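Local coordinates for UPF0342 protein yheA (Bacillus subtilis, PDB 2OEE) that is of unknown function but belongs to the YlbF/YmcA family, whose relatives include regulators of competence, and forms a helical two-chain assembly, at residues E31-A34 with A38-M41. Residues are numbered along the deposited sequence; the frame is centred on the assembly and turned at random.
Sequences EVNA and AKRM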
ATOM      1  N   GLU A  31     -13.608 -21.506  -7.919  1.00 15.10           N
ATOM      2  CA  GLU A  31     -14.902 -22.082  -7.578  1.00 15.86           C
ATOM      3  C   GLU A  31     -16.053 -21.205  -8.058  1.00 15.53           C
ATOM      4  O   GLU A  31     -17.006 -21.701  -8.696  1.00 15.19           O
ATOM      5  CB  GLU A  31     -14.984 -22.326  -6.075  1.00 16.06           C
ATOM      6  CG  GLU A  31     -16.143 -23.169  -5.686  1.00 19.85           C
ATOM      7  CD  GLU A  31     -16.269 -23.363  -4.203  1.00 21.97           C
ATOM      8  OE1 GLU A  31     -15.279 -23.133  -3.455  1.00 20.18           O
ATOM      9  OE2 GLU A  31     -17.384 -23.757  -3.801  1.00 21.76           O
ATOM     10  N   VAL A  32     -15.949 -19.900  -7.798  1.00 13.89           N
ATOM     11  CA  VAL A  32     -16.925 -18.943  -8.296  1.00 14.35           C
ATOM     12  C   VAL A  32     -16.950 -18.920  -9.828  1.00 15.94           C
ATOM     13  O   VAL A  32     -18.035 -18.894 -10.443  1.00 15.96           O
ATOM     14  CB  VAL A  32     -16.726 -17.521  -7.662  1.00 13.15           C
ATOM     15  CG1 VAL A  32     -17.479 -16.450  -8.419  1.00 13.29           C
ATOM     16  CG2 VAL A  32     -17.195 -17.528  -6.183  1.00 12.07           C
ATOM     17  N   ASN A  33     -15.771 -18.935 -10.451  1.00 16.46           N
ATOM     18  CA  ASN A  33     -15.734 -18.919 -11.914  1.00 18.34           C
ATOM     19  C   ASN A  33     -16.234 -20.210 -12.579  1.00 16.95           C
ATOM     20  O   ASN A  33     -16.712 -20.159 -13.707  1.00 17.63           O
ATOM     21  CB  ASN A  33     -14.368 -18.502 -12.469  1.00 18.66           C
ATOM     22  CG  ASN A  33     -14.030 -17.036 -12.157  1.00 24.75           C
ATOM     23  OD1 ASN A  33     -12.933 -16.748 -11.690  1.00 31.81           O
ATOM     24  ND2 ASN A  33     -14.978 -16.120 -12.372  1.00 26.47           N
ATOM     25  N   ALA A  34     -16.144 -21.326 -11.874  1.00 16.68           N
ATOM     26  CA  ALA A  34     -16.660 -22.610 -12.368  1.00 16.61           C
ATOM     27  C   ALA A  34     -18.181 -22.723 -12.263  1.00 16.82           C
ATOM     28  O   ALA A  34     -18.782 -23.638 -12.858  1.00 17.11           O
ATOM     29  CB  ALA A  34     -16.018 -23.767 -11.639  1.00 16.21           C
ATOM     30  N   ALA A  38     -22.894 -17.900 -10.516  1.00  9.77           N
ATOM     31  CA  ALA A  38     -22.079 -17.068  -9.611  1.00 10.72           C
ATOM     32  C   ALA A  38     -21.062 -16.231 -10.402  1.00 11.12           C
ATOM     33  O   ALA A  38     -20.834 -15.066 -10.086  1.00 12.06           O
ATOM     34  CB  ALA A  38     -21.362 -17.950  -8.575  1.00  9.61           C
ATOM     35  N   LYS A  39     -20.432 -16.841 -11.403  1.00 12.86           N
ATOM     36  CA  LYS A  39     -19.477 -16.124 -12.256  1.00 14.13           C
ATOM     37  C   LYS A  39     -20.125 -14.867 -12.799  1.00 14.21           C
ATOM     38  O   LYS A  39     -19.559 -13.769 -12.655  1.00 14.37           O
ATOM     39  CB  LYS A  39     -18.984 -17.007 -13.409  1.00 14.12           C
ATOM     40  CG  LYS A  39     -17.921 -16.334 -14.323  1.00 15.47           C
ATOM     41  CD  LYS A  39     -17.652 -17.251 -15.519  1.00 15.56           C
ATOM     42  CE  LYS A  39     -16.343 -16.915 -16.241  1.00 19.24           C
ATOM     43  NZ  LYS A  39     -16.547 -15.750 -17.084  1.00 22.45           N
ATOM     44  N   ARG A  40     -21.316 -15.010 -13.395  1.00 14.11           N
ATOM     45  CA  ARG A  40     -22.056 -13.869 -13.962  1.00 14.53           C
ATOM     46  C   ARG A  40     -22.381 -12.764 -12.953  1.00 15.01           C
ATOM     47  O   ARG A  40     -22.221 -11.580 -13.248  1.00 14.76           O
ATOM     48  CB  ARG A  40     -23.341 -14.315 -14.691  1.00 14.07           C
ATOM     49  CG  ARG A  40     -24.118 -13.151 -15.308  1.00 15.72           C
ATOM     50  CD  ARG A  40     -25.462 -13.573 -15.941  1.00 13.46           C
ATOM     51  NE  ARG A  40     -25.330 -14.778 -16.751  1.00 12.98           N
ATOM     52  CZ  ARG A  40     -26.340 -15.601 -17.019  1.00 12.80           C
ATOM     53  NH1 ARG A  40     -27.529 -15.347 -16.523  1.00  9.05           N
ATOM     54  NH2 ARG A  40     -26.134 -16.687 -17.748  1.00 12.70           N
HETATM   55  N   MSE A  41     -22.833 -13.145 -11.763  1.00 15.28           N
HETATM   56  CA  MSE A  41     -23.140 -12.179 -10.720  1.00 17.33           C
HETATM   57  C   MSE A  41     -21.870 -11.446 -10.242  1.00 16.72           C
HETATM   58  O   MSE A  41     -21.885 -10.228 -10.069  1.00 16.60           O
HETATM   59  CB  MSE A  41     -23.814 -12.888  -9.532  1.00 16.27           C
HETATM   60  CG  MSE A  41     -25.184 -13.474  -9.875  1.00 17.52           C
HETATM   61 SE   MSE A  41     -25.800 -14.721  -8.478  1.00 25.06          SE
HETATM   62  CE  MSE A  41     -25.955 -13.476  -7.024  1.00 21.71           C
TER
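A38 turns its methyl toward the end of helix 20-34, where CB lies 3.9 Å from the carbonyl O of V32 and 4.2 Å from V32 CG1. The valine methyl reaches the new helix because CG1 stands anti to the backbone N of V32 (chi1 165°); it comes within 4.0 Å of the carbonyl O of A38. A small side chain suits this place: the methyl of A38 fits against the backbone of V32 and also touches I83 and H80. V32 packs on L86, so both apolar residues line the side that faces helix 81-104, and beta-branched valine offers one methyl to A38.

This is a helical corner, where two consecutive helices, 20-34 and 36-48, meet across a very short connection, with N33 and K39 nearest across it at 4.7 Å between CA atoms.

K39 follows on a more open side. Its N is 3.3 Å from V32 O, but the angle is too poor for a hydrogen bond. The aliphatic chain, extended from its first bond (chi1 -177°), passes the end of the first helix: CB is 3.6 Å from V32 O, and CD 3.6 Å from the carbonyl O of N33. The side chain of N33 crosses that of K39 at about a right angle. Lysine suits the spot because its methylenes can lie against the helix end while NZ leads away to a salt bridge with E43.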